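Local atomic coordinates of DynE8 (Micromonospora chersina, PDB entry 4AMM), a protein that serves as the acyltransferase domain of an iterative enediyne polyketide synthase in dynemicin biosynthesis, probably loading acyl building blocks for chain extension. Residues 45-50 with 393-398. Residues are numbered along the deposited sequence; the frame is centred on the assembly and turned at random.
Sequences AHRGDV and DATPFF
An Asx turn near the C-terminus of the acyltransferase domain, opened by D393, meets R47 in the loop joining helix 32-45 to strand 52-58, and illustrates how one carboxylate can divide its oxygens between two tasks. OD2 of D393 forms a salt bridge, accepting from NH1 of R47 at 2.8 Å with an N-H...O angle of 154°. The bond leaves the guanidinium at its edge, yet reaches OD2 from above the carboxylate plane, the two flat groups being turned 52° apart. OD1 of D393 serves its own loop, taking the backbone N of T395 at 2.9 Å and OG1 of T395 at 2.7 Å. With CG of D393 anti to the backbone N (chi1 -176°), the carboxylate lies alongside the arginine chain. CG2 of T395 packs on CD of R47 at 3.7 Å, while NE of R47 bonds back to A44 O. A water bridges H46 O and A394 N, and backbone bonds link G48 with D392. Losing both oxygens of D393 to an alanine here is likely to leave NH1 of R47 without its anionic mate and N and OG1 of T395 without their shared acceptor. Surface loops are thus joined by a salt-bridged Asx turn, which ties the C-terminal tail to the small antiparallel-sheet subdomain.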
loop_
_atom_site.group_PDB
_atom_site.type_symbol
_atom_site.label_atom_id
_atom_site.label_comp_id
_atom_site.label_asym_id
_atom_site.label_seq_id
_atom_site.Cartn_x
_atom_site.Cartn_y
_atom_site.Cartn_z
ATOM N N ALA A 45 -12.010 19.693 -18.247
ATOM C CA ALA A 45 -12.360 19.431 -19.637
ATOM C C ALA A 45 -12.118 17.971 -20.041
ATOM O O ALA A 45 -12.669 17.509 -21.030
ATOM C CB ALA A 45 -11.443 20.329 -20.526
ATOM N N HIS A 46 -11.320 17.186 -19.346
ATOM C CA HIS A 46 -10.948 15.832 -19.644
ATOM C C HIS A 46 -11.398 14.898 -18.548
ATOM O O HIS A 46 -10.674 14.370 -17.732
ATOM C CB HIS A 46 -9.385 15.761 -19.783
ATOM C CG HIS A 46 -8.938 16.472 -21.004
ATOM N ND1 HIS A 46 -8.439 17.752 -21.005
ATOM C CD2 HIS A 46 -9.064 16.102 -22.291
ATOM C CE1 HIS A 46 -8.188 18.101 -22.266
ATOM N NE2 HIS A 46 -8.533 17.109 -23.047
ATOM N N ARG A 47 -12.708 14.666 -18.543
ATOM C CA ARG A 47 -13.399 13.811 -17.553
ATOM C C ARG A 47 -14.558 13.120 -18.232
ATOM O O ARG A 47 -15.121 13.708 -19.169
ATOM C CB ARG A 47 -13.747 14.592 -16.302
ATOM C CG ARG A 47 -14.756 15.791 -16.556
ATOM C CD ARG A 47 -14.716 16.747 -15.296
ATOM N NE ARG A 47 -15.713 17.805 -15.431
ATOM C CZ ARG A 47 -16.949 17.712 -14.859
ATOM N NH1 ARG A 47 -17.214 16.810 -13.917
ATOM N NH2 ARG A 47 -17.826 18.647 -15.190
ATOM N N GLY A 48 -14.829 11.924 -17.770
ATOM C CA GLY A 48 -15.940 11.146 -18.377
ATOM C C GLY A 48 -15.350 9.984 -19.153
ATOM O O GLY A 48 -14.446 9.310 -18.683
ATOM N N ASP A 49 -15.824 9.819 -20.390
ATOM C CA ASP A 49 -15.267 8.729 -21.255
ATOM C C ASP A 49 -14.132 9.364 -22.060
ATOM O O ASP A 49 -14.306 10.145 -22.981
ATOM C CB ASP A 49 -16.401 8.333 -22.239
ATOM C CG ASP A 49 -16.145 7.032 -22.951
ATOM O OD1 ASP A 49 -14.987 6.556 -22.965
ATOM O OD2 ASP A 49 -17.157 6.473 -23.485
ATOM N N VAL A 50 -12.952 9.123 -21.582
ATOM C CA VAL A 50 -11.747 9.758 -22.145
ATOM C C VAL A 50 -10.903 8.563 -22.567
ATOM O O VAL A 50 -10.258 7.876 -21.758
ATOM C CB VAL A 50 -10.973 10.492 -21.070
ATOM C CG1 VAL A 50 -9.729 11.072 -21.682
ATOM C CG2 VAL A 50 -11.754 11.671 -20.412
ATOM N N ASP A 393 -12.692 11.228 -13.303
ATOM C CA ASP A 393 -12.815 12.705 -13.069
ATOM C C ASP A 393 -11.814 13.080 -11.996
ATOM O O ASP A 393 -11.997 12.659 -10.844
ATOM C CB ASP A 393 -14.291 13.006 -12.674
ATOM C CG ASP A 393 -14.603 14.428 -12.506
ATOM O OD1 ASP A 393 -13.639 15.282 -12.326
ATOM O OD2 ASP A 393 -15.793 14.827 -12.500
ATOM N N ALA A 394 -10.781 13.833 -12.373
ATOM C CA ALA A 394 -9.767 14.247 -11.419
ATOM C C ALA A 394 -10.049 15.619 -10.839
ATOM O O ALA A 394 -9.241 16.154 -10.005
ATOM C CB ALA A 394 -8.409 14.252 -12.197
ATOM N N THR A 395 -11.189 16.256 -11.138
ATOM C CA THR A 395 -11.524 17.578 -10.546
ATOM C C THR A 395 -11.500 17.625 -8.981
ATOM O O THR A 395 -11.199 18.720 -8.505
ATOM C CB THR A 395 -12.818 18.228 -11.083
ATOM O OG1 THR A 395 -13.921 17.399 -10.701
ATOM C CG2 THR A 395 -12.755 18.432 -12.585
ATOM N N PRO A 396 -11.796 16.516 -8.254
ATOM C CA PRO A 396 -11.717 16.623 -6.779
ATOM C C PRO A 396 -10.320 17.088 -6.321
ATOM O O PRO A 396 -10.259 17.684 -5.224
ATOM C CB PRO A 396 -12.034 15.205 -6.325
ATOM C CG PRO A 396 -12.926 14.670 -7.352
ATOM C CD PRO A 396 -12.338 15.208 -8.673
ATOM N N PHE A 397 -9.269 16.859 -7.073
ATOM C CA PHE A 397 -7.966 17.301 -6.610
ATOM C C PHE A 397 -7.866 18.800 -6.575
ATOM O O PHE A 397 -6.962 19.330 -5.924
ATOM C CB PHE A 397 -6.896 16.681 -7.557
ATOM C CG PHE A 397 -5.479 16.891 -7.064
ATOM C CD1 PHE A 397 -4.931 15.994 -6.159
ATOM C CD2 PHE A 397 -4.713 17.926 -7.532
ATOM C CE1 PHE A 397 -3.602 16.218 -5.610
ATOM C CE2 PHE A 397 -3.335 18.125 -7.012
ATOM C CZ PHE A 397 -2.849 17.297 -6.082
ATOM N N PHE A 398 -8.752 19.535 -7.257
ATOM C CA PHE A 398 -8.677 20.992 -7.385
ATOM C C PHE A 398 -9.650 21.731 -6.477
ATOM O O PHE A 398 -9.604 22.947 -6.441
ATOM C CB PHE A 398 -8.846 21.391 -8.877
ATOM C CG PHE A 398 -7.726 20.882 -9.712
ATOM C CD1 PHE A 398 -6.536 21.634 -9.754
ATOM C CD2 PHE A 398 -7.777 19.623 -10.298
ATOM C CE1 PHE A 398 -5.438 21.158 -10.370
ATOM C CE2 PHE A 398 -6.640 19.118 -10.996
ATOM C CZ PHE A 398 -5.465 19.900 -11.017
HETATM O O HOH W 1 -10.475 14.996 -14.955
#